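Local coordinates for oxalate oxidase 1 (Hordeum vulgare, PDB 2ET1), which oxidises oxalate with molecular oxygen at a manganese centre, releasing carbon dioxide and hydrogen peroxide into the plant cell wall space, at residues H88-A93 against V151-Q156; R92-G97 against I131-M136; L104-L109 against R121-G126. One frame throughout, in Å; residues are numbered along the deposited sequence.

Interaction 1 (H88-A93 against V151-Q156); sequences HIHPRA and VSFNSQ. With MN (manganese (II) ion), chain B; GLV (glyoxylic acid), chain C.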
ATOM      1  N   HIS A  88      25.604  -5.449  -4.275  1.00  4.49           N
ATOM      2  CA  HIS A  88      24.856  -4.335  -3.683  1.00  3.76           C
ATOM      3  C   HIS A  88      23.386  -4.703  -3.467  1.00  3.57           C
ATOM      4  O   HIS A  88      22.926  -5.737  -3.965  1.00  2.68           O
ATOM      5  CB  HIS A  88      25.006  -3.038  -4.530  1.00  3.79           C
ATOM      6  CG  HIS A  88      24.387  -3.096  -5.903  1.00  3.79           C
ATOM      7  ND1 HIS A  88      24.987  -3.738  -6.970  1.00  4.39           N
ATOM      8  CD2 HIS A  88      23.241  -2.553  -6.390  1.00  4.20           C
ATOM      9  CE1 HIS A  88      24.222  -3.608  -8.044  1.00  4.26           C
ATOM     10  NE2 HIS A  88      23.168  -2.879  -7.724  1.00  4.42           N
ATOM     11  N   ILE A  89      22.660  -3.830  -2.755  1.00  3.29           N
ATOM     12  CA  ILE A  89      21.243  -4.003  -2.369  1.00  3.48           C
ATOM     13  C   ILE A  89      20.487  -2.684  -2.561  1.00  3.02           C
ATOM     14  O   ILE A  89      21.048  -1.608  -2.335  1.00  3.58           O
ATOM     15  CB  ILE A  89      21.151  -4.450  -0.890  1.00  4.10           C
ATOM     16  CG1 ILE A  89      21.669  -5.892  -0.790  1.00  4.40           C
ATOM     17  CG2 ILE A  89      19.718  -4.301  -0.329  1.00  5.62           C
ATOM     18  CD1 ILE A  89      21.717  -6.483   0.561  1.00 12.61           C
ATOM     19  N   HIS A  90      19.229  -2.775  -3.002  1.00  2.38           N
ATOM     20  CA  HIS A  90      18.316  -1.616  -3.018  1.00  2.62           C
ATOM     21  C   HIS A  90      17.293  -1.804  -1.906  1.00  3.06           C
ATOM     22  O   HIS A  90      16.448  -2.706  -1.984  1.00  3.49           O
ATOM     23  CB  HIS A  90      17.631  -1.493  -4.395  1.00  2.37           C
ATOM     24  CG  HIS A  90      18.610  -1.418  -5.524  1.00  2.00           C
ATOM     25  ND1 HIS A  90      19.445  -0.332  -5.702  1.00  2.28           N
ATOM     26  CD2 HIS A  90      18.937  -2.312  -6.491  1.00  2.51           C
ATOM     27  CE1 HIS A  90      20.247  -0.561  -6.734  1.00  4.37           C
ATOM     28  NE2 HIS A  90      19.959  -1.755  -7.231  1.00  3.59           N
ATOM     29  N   PRO A  91      17.381  -0.986  -0.832  1.00  3.41           N
ATOM     30  CA  PRO A  91      16.497  -1.176   0.320  1.00  3.61           C
ATOM     31  C   PRO A  91      14.999  -0.992   0.057  1.00  3.33           C
ATOM     32  O   PRO A  91      14.181  -1.542   0.813  1.00  4.39           O
ATOM     33  CB  PRO A  91      16.993  -0.131   1.338  1.00  4.21           C
ATOM     34  CG  PRO A  91      17.814   0.843   0.563  1.00  4.89           C
ATOM     35  CD  PRO A  91      18.360   0.100  -0.624  1.00  2.80           C
ATOM     36  N   ARG A  92      14.643  -0.243  -0.999  1.00  3.29           N
ATOM     37  CA  ARG A  92      13.257   0.209  -1.184  1.00  3.63           C
ATOM     38  C   ARG A  92      12.663  -0.067  -2.583  1.00  3.36           C
ATOM     39  O   ARG A  92      11.658   0.560  -2.965  1.00  3.25           O
ATOM     40  CB  ARG A  92      13.111   1.705  -0.791  1.00  4.31           C
ATOM     41  CG  ARG A  92      13.445   1.983   0.684  1.00  5.27           C
ATOM     42  CD  ARG A  92      13.309   3.456   1.024  1.00  5.47           C
ATOM     43  NE  ARG A  92      14.243   4.276   0.263  1.00  5.98           N
ATOM     44  CZ  ARG A  92      15.486   4.578   0.631  1.00  4.80           C
ATOM     45  NH1 ARG A  92      16.003   4.127   1.776  1.00  4.21           N
ATOM     46  NH2 ARG A  92      16.226   5.339  -0.158  1.00  6.33           N
ATOM     47  N   ALA A  93      13.237  -1.014  -3.341  1.00  2.31           N
ATOM     48  CA  ALA A  93      12.691  -1.303  -4.687  1.00  2.45           C
ATOM     49  C   ALA A  93      13.123  -2.632  -5.291  1.00  2.34           C
ATOM     50  O   ALA A  93      14.229  -3.127  -5.008  1.00  3.06           O
ATOM     51  CB  ALA A  93      13.069  -0.176  -5.658  1.00  3.20           C
ATOM     52  N   VAL A 151      18.530   0.286 -16.324  1.00  4.56           N
ATOM     53  CA  VAL A 151      17.702  -0.430 -15.339  1.00  4.71           C
ATOM     54  C   VAL A 151      16.641   0.507 -14.776  1.00  4.78           C
ATOM     55  O   VAL A 151      16.891   1.706 -14.639  1.00  6.06           O
ATOM     56  CB  VAL A 151      18.553  -1.042 -14.191  1.00  4.96           C
ATOM     57  CG1 VAL A 151      19.592  -1.994 -14.770  1.00  5.59           C
ATOM     58  CG2 VAL A 151      19.260   0.020 -13.376  1.00  6.90           C
ATOM     59  N   SER A 152      15.462  -0.044 -14.477  1.00  4.07           N
ATOM     60  CA  SER A 152      14.344   0.739 -13.941  1.00  3.56           C
ATOM     61  C   SER A 152      13.953   0.183 -12.567  1.00  3.74           C
ATOM     62  O   SER A 152      14.217  -0.994 -12.274  1.00  3.58           O
ATOM     63  CB  SER A 152      13.140   0.663 -14.893  1.00  4.61           C
ATOM     64  OG  SER A 152      13.458   1.208 -16.174  1.00  5.92           O
ATOM     65  N   PHE A 153      13.312   1.016 -11.749  1.00  2.58           N
ATOM     66  CA  PHE A 153      12.936   0.637 -10.375  1.00  3.01           C
ATOM     67  C   PHE A 153      11.492   1.009 -10.089  1.00  2.22           C
ATOM     68  O   PHE A 153      11.004   2.018 -10.615  1.00  3.27           O
ATOM     69  CB  PHE A 153      13.811   1.370  -9.340  1.00  3.35           C
ATOM     70  CG  PHE A 153      15.297   1.163  -9.522  1.00  3.42           C
ATOM     71  CD1 PHE A 153      16.047   2.062 -10.288  1.00  3.58           C
ATOM     72  CD2 PHE A 153      15.948   0.092  -8.903  1.00  3.71           C
ATOM     73  CE1 PHE A 153      17.426   1.870 -10.473  1.00  2.58           C
ATOM     74  CE2 PHE A 153      17.327  -0.125  -9.082  1.00  2.58           C
ATOM     75  CZ  PHE A 153      18.069   0.781  -9.865  1.00  2.47           C
ATOM     76  N   ASN A 154      10.819   0.243  -9.227  1.00  2.04           N
ATOM     77  CA  ASN A 154       9.505   0.692  -8.706  1.00  2.00           C
ATOM     78  C   ASN A 154       9.597   1.611  -7.475  1.00  2.11           C
ATOM     79  O   ASN A 154       8.801   1.496  -6.545  1.00  2.35           O
ATOM     80  CB  ASN A 154       8.497  -0.467  -8.496  1.00  2.25           C
ATOM     81  CG  ASN A 154       8.876  -1.421  -7.368  1.00  2.04           C
ATOM     82  OD1 ASN A 154       8.002  -2.173  -6.878  1.00  6.66           O
ATOM     83  ND2 ASN A 154      10.128  -1.418  -6.957  1.00  2.00           N
ATOM     84  N   SER A 155      10.581   2.520  -7.494  1.00  2.52           N
ATOM     85  CA  SER A 155      10.672   3.615  -6.515  1.00  2.76           C
ATOM     86  C   SER A 155      11.315   4.844  -7.167  1.00  2.09           C
ATOM     87  O   SER A 155      12.168   4.712  -8.055  1.00  2.45           O
ATOM     88  CB  SER A 155      11.511   3.219  -5.295  1.00  3.23           C
ATOM     89  OG  SER A 155      11.627   4.331  -4.386  1.00  3.20           O
ATOM     90  N   GLN A 156      10.909   6.032  -6.710  1.00  2.00           N
ATOM     91  CA  GLN A 156      11.592   7.287  -7.101  1.00  2.00           C
ATOM     92  C   GLN A 156      12.977   7.431  -6.454  1.00  2.25           C
ATOM     93  O   GLN A 156      13.755   8.305  -6.849  1.00  2.85           O
ATOM     94  CB  GLN A 156      10.738   8.508  -6.719  1.00  2.00           C
ATOM     95  CG  GLN A 156      10.675   8.799  -5.200  1.00  2.32           C
ATOM     96  CD  GLN A 156       9.776   9.979  -4.865  1.00  2.47           C
ATOM     97  OE1 GLN A 156       8.670  10.093  -5.387  1.00  2.98           O
ATOM     98  NE2 GLN A 156      10.265  10.881  -4.001  1.00  3.55           N
TER
HETATM   99 MN    MN B 202      21.066  -2.870  -8.821  1.00  3.33          MN
HETATM  100  C1  GLV C 203      22.419   1.057 -10.686  1.00 12.53           C
HETATM  101  O1  GLV C 203      21.779   1.741  -9.607  1.00 15.20           O
HETATM  102  C2  GLV C 203      22.275  -0.419 -10.483  1.00 10.41           C
HETATM  103  O2  GLV C 203      22.943  -1.211 -11.201  1.00 11.49           O
HETATM  104  O3  GLV C 203      21.463  -0.798  -9.617  1.00  6.02           O
HETATM  105  O   HOH W   1       9.006   0.922  -3.797  1.00  5.25           O
HETATM  106  O   HOH W   2      12.169   4.943  -1.572  1.00 11.10           O
HETATM  107  O   HOH W   3      21.936  -3.615 -10.773  1.00  4.95           O
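Phe153 points the CE2 edge of its ring at the face of His90, a T-shaped aromatic pair inside the cupin beta-barrel of germin, right beside the manganese site. CE2 lies over the centre of the imidazole, 3.6 Å from His90 NE2, with the ring planes at 67°. This is the tightly packed end of the contact. The imidazole is fixed at both nitrogens: NE2 binds manganese at 2.2 Å, and ND1 is hydrogen-bonded to the carbonyl of Gly159, so the phenyl edge meets a ring that can hardly turn. CG of Phe153 stands anti to its carbonyl carbon (chi1 -56°), which carries the ring from the end of strand 147-153 toward the metal, where its CZ edge also borders the bound glyoxylate, 3.8 Å from O3 in the plane of the ring. His88 NE2, glyoxylate O3 and a water are further ligands of the same ion, which Glu95 and His137 complete; that water also donates to glyoxylate O2. Next to the aromatic pair Ala93 packs against segment 151-156: its CB approaches Phe153 CB, the amide ND2 of Asn154 at 3.4 Å and Ser155 CB at 3.8 Å. Away from the metal the contact loosens and becomes water-mediated, although its residues remain buried. One water joins the backbone oxygens of Arg92 and Asn154. The Arg92 side chain stays clear of segment 151-156; its NH1 forms a salt bridge with Asp8 of a neighbouring subunit, while Ser155 OG is hydrogen-bonded to Asp2. Between these two side chains sits a second water, in the plane of the guanidinium at its edge, which accepts from Arg92 NE at 2.8 Å and donates to Ser155 OG at 2.9 Å.

Interaction 2 (R92-G97 against I131-M136); sequences RATEIG and IPRGLM. With MN (manganese (II) ion), chain B.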
ATOM      1  N   ARG A  92      14.643  -0.243  -0.999  1.00  3.29           N
ATOM      2  CA  ARG A  92      13.257   0.209  -1.184  1.00  3.63           C
ATOM      3  C   ARG A  92      12.663  -0.067  -2.583  1.00  3.36           C
ATOM      4  O   ARG A  92      11.658   0.560  -2.965  1.00  3.25           O
ATOM      5  CB  ARG A  92      13.111   1.705  -0.791  1.00  4.31           C
ATOM      6  CG  ARG A  92      13.445   1.983   0.684  1.00  5.27           C
ATOM      7  CD  ARG A  92      13.309   3.456   1.024  1.00  5.47           C
ATOM      8  NE  ARG A  92      14.243   4.276   0.263  1.00  5.98           N
ATOM      9  CZ  ARG A  92      15.486   4.578   0.631  1.00  4.80           C
ATOM     10  NH1 ARG A  92      16.003   4.127   1.776  1.00  4.21           N
ATOM     11  NH2 ARG A  92      16.226   5.339  -0.158  1.00  6.33           N
ATOM     12  N   ALA A  93      13.237  -1.014  -3.341  1.00  2.31           N
ATOM     13  CA  ALA A  93      12.691  -1.303  -4.687  1.00  2.45           C
ATOM     14  C   ALA A  93      13.123  -2.632  -5.291  1.00  2.34           C
ATOM     15  O   ALA A  93      14.229  -3.127  -5.008  1.00  3.06           O
ATOM     16  CB  ALA A  93      13.069  -0.176  -5.658  1.00  3.20           C
ATOM     17  N   THR A  94      12.248  -3.164  -6.149  1.00  2.01           N
ATOM     18  CA  THR A  94      12.609  -4.157  -7.182  1.00  2.41           C
ATOM     19  C   THR A  94      13.245  -3.436  -8.377  1.00  2.30           C
ATOM     20  O   THR A  94      12.868  -2.304  -8.695  1.00  2.96           O
ATOM     21  CB  THR A  94      11.344  -4.918  -7.671  1.00  2.20           C
ATOM     22  OG1 THR A  94      10.758  -5.662  -6.585  1.00  2.55           O
ATOM     23  CG2 THR A  94      11.670  -5.927  -8.809  1.00  2.95           C
ATOM     24  N   GLU A  95      14.190  -4.112  -9.043  1.00  2.55           N
ATOM     25  CA  GLU A  95      14.866  -3.617 -10.258  1.00  3.45           C
ATOM     26  C   GLU A  95      14.536  -4.508 -11.461  1.00  3.13           C
ATOM     27  O   GLU A  95      14.439  -5.739 -11.328  1.00  3.62           O
ATOM     28  CB  GLU A  95      16.385  -3.627 -10.023  1.00  4.02           C
ATOM     29  CG  GLU A  95      17.248  -3.217 -11.229  1.00  4.34           C
ATOM     30  CD  GLU A  95      18.738  -3.288 -10.926  1.00  4.85           C
ATOM     31  OE1 GLU A  95      19.121  -3.075  -9.755  1.00  4.05           O
ATOM     32  OE2 GLU A  95      19.530  -3.572 -11.864  1.00  4.75           O
ATOM     33  N   ILE A  96      14.360  -3.881 -12.627  1.00  2.79           N
ATOM     34  CA  ILE A  96      14.168  -4.607 -13.889  1.00  3.48           C
ATOM     35  C   ILE A  96      15.105  -3.993 -14.932  1.00  3.70           C
ATOM     36  O   ILE A  96      15.069  -2.781 -15.178  1.00  3.65           O
ATOM     37  CB  ILE A  96      12.663  -4.632 -14.313  1.00  3.10           C
ATOM     38  CG1 ILE A  96      12.422  -5.576 -15.489  1.00  3.40           C
ATOM     39  CG2 ILE A  96      12.100  -3.208 -14.581  1.00  4.26           C
ATOM     40  CD1 ILE A  96      10.928  -5.985 -15.638  1.00  4.48           C
ATOM     41  N   GLY A  97      15.968  -4.821 -15.523  1.00  3.35           N
ATOM     42  CA  GLY A  97      17.037  -4.279 -16.379  1.00  4.89           C
ATOM     43  C   GLY A  97      17.159  -4.893 -17.763  1.00  5.26           C
ATOM     44  O   GLY A  97      16.707  -6.017 -18.007  1.00  4.98           O
ATOM     45  N   ILE A 131      15.618  -8.186 -10.379  1.00  3.63           N
ATOM     46  CA  ILE A 131      16.193  -8.310  -9.031  1.00  3.72           C
ATOM     47  C   ILE A 131      15.109  -8.021  -7.979  1.00  3.22           C
ATOM     48  O   ILE A 131      14.731  -6.862  -7.777  1.00  3.24           O
ATOM     49  CB  ILE A 131      17.348  -7.288  -8.768  1.00  3.69           C
ATOM     50  CG1 ILE A 131      18.264  -7.050  -9.998  1.00  5.25           C
ATOM     51  CG2 ILE A 131      18.102  -7.646  -7.496  1.00  4.93           C
ATOM     52  CD1 ILE A 131      19.209  -8.201 -10.362  1.00  7.44           C
ATOM     53  N   PRO A 132      14.612  -9.057  -7.279  1.00  3.55           N
ATOM     54  CA  PRO A 132      13.571  -8.817  -6.263  1.00  3.86           C
ATOM     55  C   PRO A 132      14.027  -7.830  -5.183  1.00  4.07           C
ATOM     56  O   PRO A 132      15.214  -7.772  -4.864  1.00  4.06           O
ATOM     57  CB  PRO A 132      13.332 -10.217  -5.662  1.00  3.86           C
ATOM     58  CG  PRO A 132      13.804 -11.179  -6.735  1.00  4.24           C
ATOM     59  CD  PRO A 132      14.954 -10.487  -7.410  1.00  3.89           C
ATOM     60  N   ARG A 133      13.091  -7.051  -4.639  1.00  3.90           N
ATOM     61  CA  ARG A 133      13.418  -6.031  -3.641  1.00  4.80           C
ATOM     62  C   ARG A 133      14.334  -6.502  -2.508  1.00  3.75           C
ATOM     63  O   ARG A 133      14.109  -7.540  -1.894  1.00  2.71           O
ATOM     64  CB  ARG A 133      12.155  -5.314  -3.118  1.00  7.21           C
ATOM     65  CG  ARG A 133      11.275  -6.032  -2.135  1.00  8.42           C
ATOM     66  CD  ARG A 133      10.285  -5.058  -1.371  1.00  5.28           C
ATOM     67  NE  ARG A 133       9.557  -4.125  -2.262  1.00  5.81           N
ATOM     68  CZ  ARG A 133       9.552  -2.793  -2.158  1.00  6.53           C
ATOM     69  NH1 ARG A 133      10.209  -2.168  -1.178  1.00  5.51           N
ATOM     70  NH2 ARG A 133       8.849  -2.076  -3.034  1.00  5.78           N
ATOM     71  N   GLY A 134      15.398  -5.733  -2.285  1.00  3.40           N
ATOM     72  CA  GLY A 134      16.281  -5.949  -1.148  1.00  3.43           C
ATOM     73  C   GLY A 134      17.302  -7.072  -1.217  1.00  3.10           C
ATOM     74  O   GLY A 134      18.060  -7.263  -0.263  1.00  4.51           O
ATOM     75  N   LEU A 135      17.344  -7.817  -2.328  1.00  3.09           N
ATOM     76  CA  LEU A 135      18.305  -8.924  -2.436  1.00  3.09           C
ATOM     77  C   LEU A 135      19.671  -8.472  -2.972  1.00  2.86           C
ATOM     78  O   LEU A 135      19.762  -7.559  -3.801  1.00  2.04           O
ATOM     79  CB  LEU A 135      17.737 -10.069  -3.304  1.00  2.65           C
ATOM     80  CG  LEU A 135      16.445 -10.746  -2.814  1.00  2.81           C
ATOM     81  CD1 LEU A 135      16.085 -11.939  -3.691  1.00  5.14           C
ATOM     82  CD2 LEU A 135      16.535 -11.190  -1.350  1.00  4.93           C
ATOM     83  N   MET A 136      20.733  -9.106  -2.467  1.00  3.54           N
ATOM     84  CA  MET A 136      22.099  -8.821  -2.944  1.00  3.18           C
ATOM     85  C   MET A 136      22.291  -9.297  -4.407  1.00  3.65           C
ATOM     86  O   MET A 136      21.792 -10.364  -4.793  1.00  2.83           O
ATOM     87  CB  MET A 136      23.149  -9.491  -2.036  1.00  4.53           C
ATOM     88  CG  MET A 136      24.571  -8.919  -2.215  1.00  3.53           C
ATOM     89  SD  MET A 136      25.837  -9.733  -1.198  1.00  5.76           S
ATOM     90  CE  MET A 136      25.155  -9.538   0.455  1.00  6.42           C
TER
HETATM   91 MN    MN B 202      21.066  -2.870  -8.821  1.00  3.33          MN
HETATM   92  O   HOH W   1       9.006   0.922  -3.797  1.00  5.25           O
HETATM   93  O   HOH W   4      16.259  -4.823  -6.078  1.00  5.01           O
HETATM   94  O   HOH W   3      21.936  -3.615 -10.773  1.00  4.95           O
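The guanidinium of Arg133 lies alongside the backbone of Arg92 and Ala93, with Ala93 CA over one face, 4.1 Å above the plane and offset toward the rim. NH1 comes obliquely to within 3.5 Å of Arg92 C, while NH2 donates to a water that also bonds to Arg92 O. CG of Arg133 sits between its backbone N and carbonyl carbon (chi1 76°), and a bend at chi3 brings the guanidinium over the Arg92-Ala93 backbone. With an alanine in place of Arg133 the Ala93 backbone would probably lose its guanidinium cover, and the water on Arg92 O its NH2 donor. The other flat group, the Glu95 carboxylate, has manganese at OE1, 2.2 Å away, and the metal-bound water donating to OE2; Ile131 CG1 packs against CD at 3.9 Å. These two side chains run side by side in the same direction from one antiparallel hydrogen-bonded pair, whose nearly straight bonds are Glu95 N to Ile131 O, 3.1 Å, and Ile131 N to Glu95 O, 2.9 Å. Beyond the pair, Ala93 O receives a CA-H...O contact from Arg133, and a water bridges Ala93 O and Ile131 O. Thr94 OG1 accepts only a weak bond from Arg133 N; its hydroxyl is also hydrogen-bonded to Leu70 O of a neighbouring subunit. Segment 131-136 then reverses through a type II turn from Pro132 to Leu135, with Gly134 at positive phi. A strand pairing at a metal-binding glutamate, next to the turn that leads to His137, belongs to the three-histidine, one-glutamate manganese site of the cupin barrel.

Interaction 3 (L104-L109 against R121-G126); sequences LLVGIL and RVVRAG
Val106 and Val123 meet through their CG2 methyls, 3.7 Å apart, on the face of the sheet that also carries Leu104 and Arg121. In each valine CG2 stands anti to the carbonyl carbon (chi1, measured to CG1, 177° in Val106 and -178° in Val123), which turns this methyl rather than CG1 toward the other strand. The two residues are diagonal neighbours, not a directly bridged pair. On the reverse face Leu105 and Val122 touch more loosely, CD1 to CG2 at 4.4 Å; Leu105 CD1 instead lies over the backbone of Arg121, 3.9 Å from its O. The backbone positions both sets of side chains. Leu104 and Val123 form an antiparallel hydrogen-bonded pair, with N to O distances of 3.1 Å from Leu104 N to Val123 O and 2.8 Å from Val123 N to Leu104 O, both nearly straight. Val106 and Arg121 repeat the pattern: Val106 N donates to Arg121 O almost straight, whereas the return bond from Arg121 N to Val106 O is more bent. Between them Leu105 and Val122 make the non-hydrogen-bonded pair, their CA atoms 4.3 Å apart. The directions of 104-109 and 121-123 are 131° apart, well short of antiparallel, as in a strongly twisted hairpin. Farther out, Phe38 of a neighbouring subunit packs on Val106, Arg121 and Val123, and Val99 of strand 95-101 lies against Leu104 and Val123. Past the paired residues, Arg124 lays one face of its guanidinium against Val122 CG1, with NE in a salt bridge to Glu103. Strand 104-109 also pairs with strand 137-141, which begins at the manganese ligand His137; the contact is a beta hairpin whose strand 118-123 is outermost, within this chain, in one sheet of the cupin barrel.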
ATOM      1  N   LEU A 104      27.440  -9.251 -19.996  1.00  6.82           N
ATOM      2  CA  LEU A 104      27.525  -9.104 -18.538  1.00  6.33           C
ATOM      3  C   LEU A 104      27.107 -10.373 -17.784  1.00  5.52           C
ATOM      4  O   LEU A 104      25.986 -10.862 -17.961  1.00  6.19           O
ATOM      5  CB  LEU A 104      26.649  -7.925 -18.065  1.00  6.25           C
ATOM      6  CG  LEU A 104      26.988  -6.491 -18.482  1.00  8.16           C
ATOM      7  CD1 LEU A 104      25.874  -5.541 -18.034  1.00  9.46           C
ATOM      8  CD2 LEU A 104      28.307  -6.063 -17.858  1.00  9.65           C
ATOM      9  N   LEU A 105      28.000 -10.903 -16.951  1.00  4.83           N
ATOM     10  CA  LEU A 105      27.598 -11.907 -15.964  1.00  4.87           C
ATOM     11  C   LEU A 105      26.745 -11.186 -14.901  1.00  4.63           C
ATOM     12  O   LEU A 105      27.238 -10.273 -14.223  1.00  5.94           O
ATOM     13  CB  LEU A 105      28.821 -12.577 -15.314  1.00  4.98           C
ATOM     14  CG  LEU A 105      28.463 -13.610 -14.229  1.00  4.41           C
ATOM     15  CD1 LEU A 105      27.817 -14.867 -14.842  1.00  7.10           C
ATOM     16  CD2 LEU A 105      29.683 -13.974 -13.363  1.00  6.29           C
ATOM     17  N   VAL A 106      25.482 -11.583 -14.778  1.00  4.18           N
ATOM     18  CA  VAL A 106      24.554 -10.980 -13.794  1.00  4.11           C
ATOM     19  C   VAL A 106      24.236 -12.032 -12.734  1.00  4.35           C
ATOM     20  O   VAL A 106      23.793 -13.140 -13.076  1.00  4.46           O
ATOM     21  CB  VAL A 106      23.242 -10.501 -14.474  1.00  3.65           C
ATOM     22  CG1 VAL A 106      22.256  -9.935 -13.428  1.00  4.92           C
ATOM     23  CG2 VAL A 106      23.542  -9.443 -15.546  1.00  5.16           C
ATOM     24  N   GLY A 107      24.466 -11.704 -11.458  1.00  3.85           N
ATOM     25  CA  GLY A 107      24.183 -12.647 -10.360  1.00  4.19           C
ATOM     26  C   GLY A 107      23.186 -12.095  -9.347  1.00  4.09           C
ATOM     27  O   GLY A 107      23.264 -10.917  -8.972  1.00  4.86           O
ATOM     28  N   ILE A 108      22.269 -12.965  -8.903  1.00  4.05           N
ATOM     29  CA  ILE A 108      21.227 -12.627  -7.920  1.00  4.09           C
ATOM     30  C   ILE A 108      21.251 -13.670  -6.813  1.00  4.11           C
ATOM     31  O   ILE A 108      21.268 -14.874  -7.097  1.00  4.00           O
ATOM     32  CB  ILE A 108      19.809 -12.596  -8.562  1.00  4.43           C
ATOM     33  CG1 ILE A 108      19.791 -11.639  -9.754  1.00  6.26           C
ATOM     34  CG2 ILE A 108      18.756 -12.182  -7.534  1.00  4.67           C
ATOM     35  CD1 ILE A 108      19.586 -12.304 -11.071  1.00  9.21           C
ATOM     36  N   LEU A 109      21.244 -13.210  -5.560  1.00  3.84           N
ATOM     37  CA  LEU A 109      21.375 -14.092  -4.400  1.00  4.59           C
ATOM     38  C   LEU A 109      20.105 -14.171  -3.550  1.00  4.13           C
ATOM     39  O   LEU A 109      19.567 -13.141  -3.117  1.00  4.51           O
ATOM     40  CB  LEU A 109      22.552 -13.607  -3.541  1.00  4.53           C
ATOM     41  CG  LEU A 109      23.905 -13.773  -4.264  1.00  5.27           C
ATOM     42  CD1 LEU A 109      24.747 -12.513  -4.206  1.00  7.73           C
ATOM     43  CD2 LEU A 109      24.672 -14.990  -3.748  1.00  4.42           C
ATOM     44  N   ARG A 121      23.876 -15.728 -14.865  1.00  5.95           N
ATOM     45  CA  ARG A 121      23.776 -15.962 -16.309  1.00  6.96           C
ATOM     46  C   ARG A 121      24.535 -14.865 -17.071  1.00  6.50           C
ATOM     47  O   ARG A 121      24.528 -13.704 -16.651  1.00  5.76           O
ATOM     48  CB  ARG A 121      22.285 -15.931 -16.708  1.00  7.79           C
ATOM     49  CG  ARG A 121      21.973 -16.251 -18.143  1.00  9.88           C
ATOM     50  CD  ARG A 121      20.492 -16.112 -18.458  1.00 10.39           C
ATOM     51  NE  ARG A 121      20.217 -16.575 -19.812  1.00 17.53           N
ATOM     52  CZ  ARG A 121      19.010 -16.776 -20.331  1.00 22.00           C
ATOM     53  NH1 ARG A 121      17.913 -16.537 -19.619  1.00 24.51           N
ATOM     54  NH2 ARG A 121      18.898 -17.221 -21.577  1.00 23.44           N
ATOM     55  N   VAL A 122      25.168 -15.209 -18.195  1.00  5.65           N
ATOM     56  CA  VAL A 122      25.699 -14.162 -19.087  1.00  6.44           C
ATOM     57  C   VAL A 122      24.537 -13.577 -19.897  1.00  6.37           C
ATOM     58  O   VAL A 122      23.835 -14.311 -20.599  1.00  7.44           O
ATOM     59  CB  VAL A 122      26.816 -14.695 -20.023  1.00  6.90           C
ATOM     60  CG1 VAL A 122      27.342 -13.575 -20.921  1.00  6.83           C
ATOM     61  CG2 VAL A 122      27.960 -15.288 -19.185  1.00  8.44           C
ATOM     62  N   VAL A 123      24.330 -12.261 -19.757  1.00  6.27           N
ATOM     63  CA  VAL A 123      23.221 -11.520 -20.382  1.00  6.90           C
ATOM     64  C   VAL A 123      23.760 -10.591 -21.490  1.00  6.76           C
ATOM     65  O   VAL A 123      24.693  -9.805 -21.257  1.00  7.92           O
ATOM     66  CB  VAL A 123      22.450 -10.688 -19.299  1.00  6.89           C
ATOM     67  CG1 VAL A 123      21.264  -9.945 -19.892  1.00  7.02           C
ATOM     68  CG2 VAL A 123      21.967 -11.599 -18.154  1.00  7.83           C
ATOM     69  N   ARG A 124      23.176 -10.690 -22.686  1.00  7.02           N
ATOM     70  CA  ARG A 124      23.692  -9.968 -23.874  1.00  8.27           C
ATOM     71  C   ARG A 124      22.662  -8.954 -24.402  1.00  7.84           C
ATOM     72  O   ARG A 124      21.587  -8.800 -23.802  1.00  8.12           O
ATOM     73  CB  ARG A 124      24.161 -10.964 -24.962  1.00  8.36           C
ATOM     74  CG  ARG A 124      25.225 -11.947 -24.444  1.00  9.61           C
ATOM     75  CD  ARG A 124      25.810 -12.865 -25.509  1.00 10.72           C
ATOM     76  NE  ARG A 124      26.862 -13.730 -24.964  1.00 13.30           N
ATOM     77  CZ  ARG A 124      26.659 -14.906 -24.365  1.00 14.43           C
ATOM     78  NH1 ARG A 124      25.433 -15.387 -24.202  1.00 14.68           N
ATOM     79  NH2 ARG A 124      27.700 -15.601 -23.904  1.00 17.74           N
ATOM     80  N   ALA A 125      22.994  -8.237 -25.481  1.00  7.77           N
ATOM     81  CA  ALA A 125      22.134  -7.133 -25.970  1.00  7.08           C
ATOM     82  C   ALA A 125      20.670  -7.525 -26.162  1.00  7.30           C
ATOM     83  O   ALA A 125      20.364  -8.505 -26.849  1.00  7.44           O
ATOM     84  CB  ALA A 125      22.693  -6.532 -27.277  1.00  8.27           C
ATOM     85  N   GLY A 126      19.768  -6.738 -25.559  1.00  6.87           N
ATOM     86  CA  GLY A 126      18.332  -6.956 -25.680  1.00  6.81           C
ATOM     87  C   GLY A 126      17.743  -7.946 -24.684  1.00  5.90           C
ATOM     88  O   GLY A 126      16.523  -8.096 -24.607  1.00  6.05           O
TER

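From the N terminus, segment 88-93 comes first, and interaction 1 closes the longest loop, returning at 151-156. Interaction 2 starts from the same stretch, sharing Arg92 and Ala93, and closes a shorter loop at 131-136, inside the first. Interaction 3, the hairpin of 104-109 with 121-126, is nested within both. Interactions 1 and 2 meet at the manganese and along neighbouring strands 147-153 and 95-101 of one sheet, with Ser152 N close to Ile96 O. Interaction 3 lies in the other sheet, which also holds strand 84-89; where it touches interaction 2, Ile131 on Ile108 ties the two sheets together, while Met136 O and Leu109 N extend the pairing within one of them.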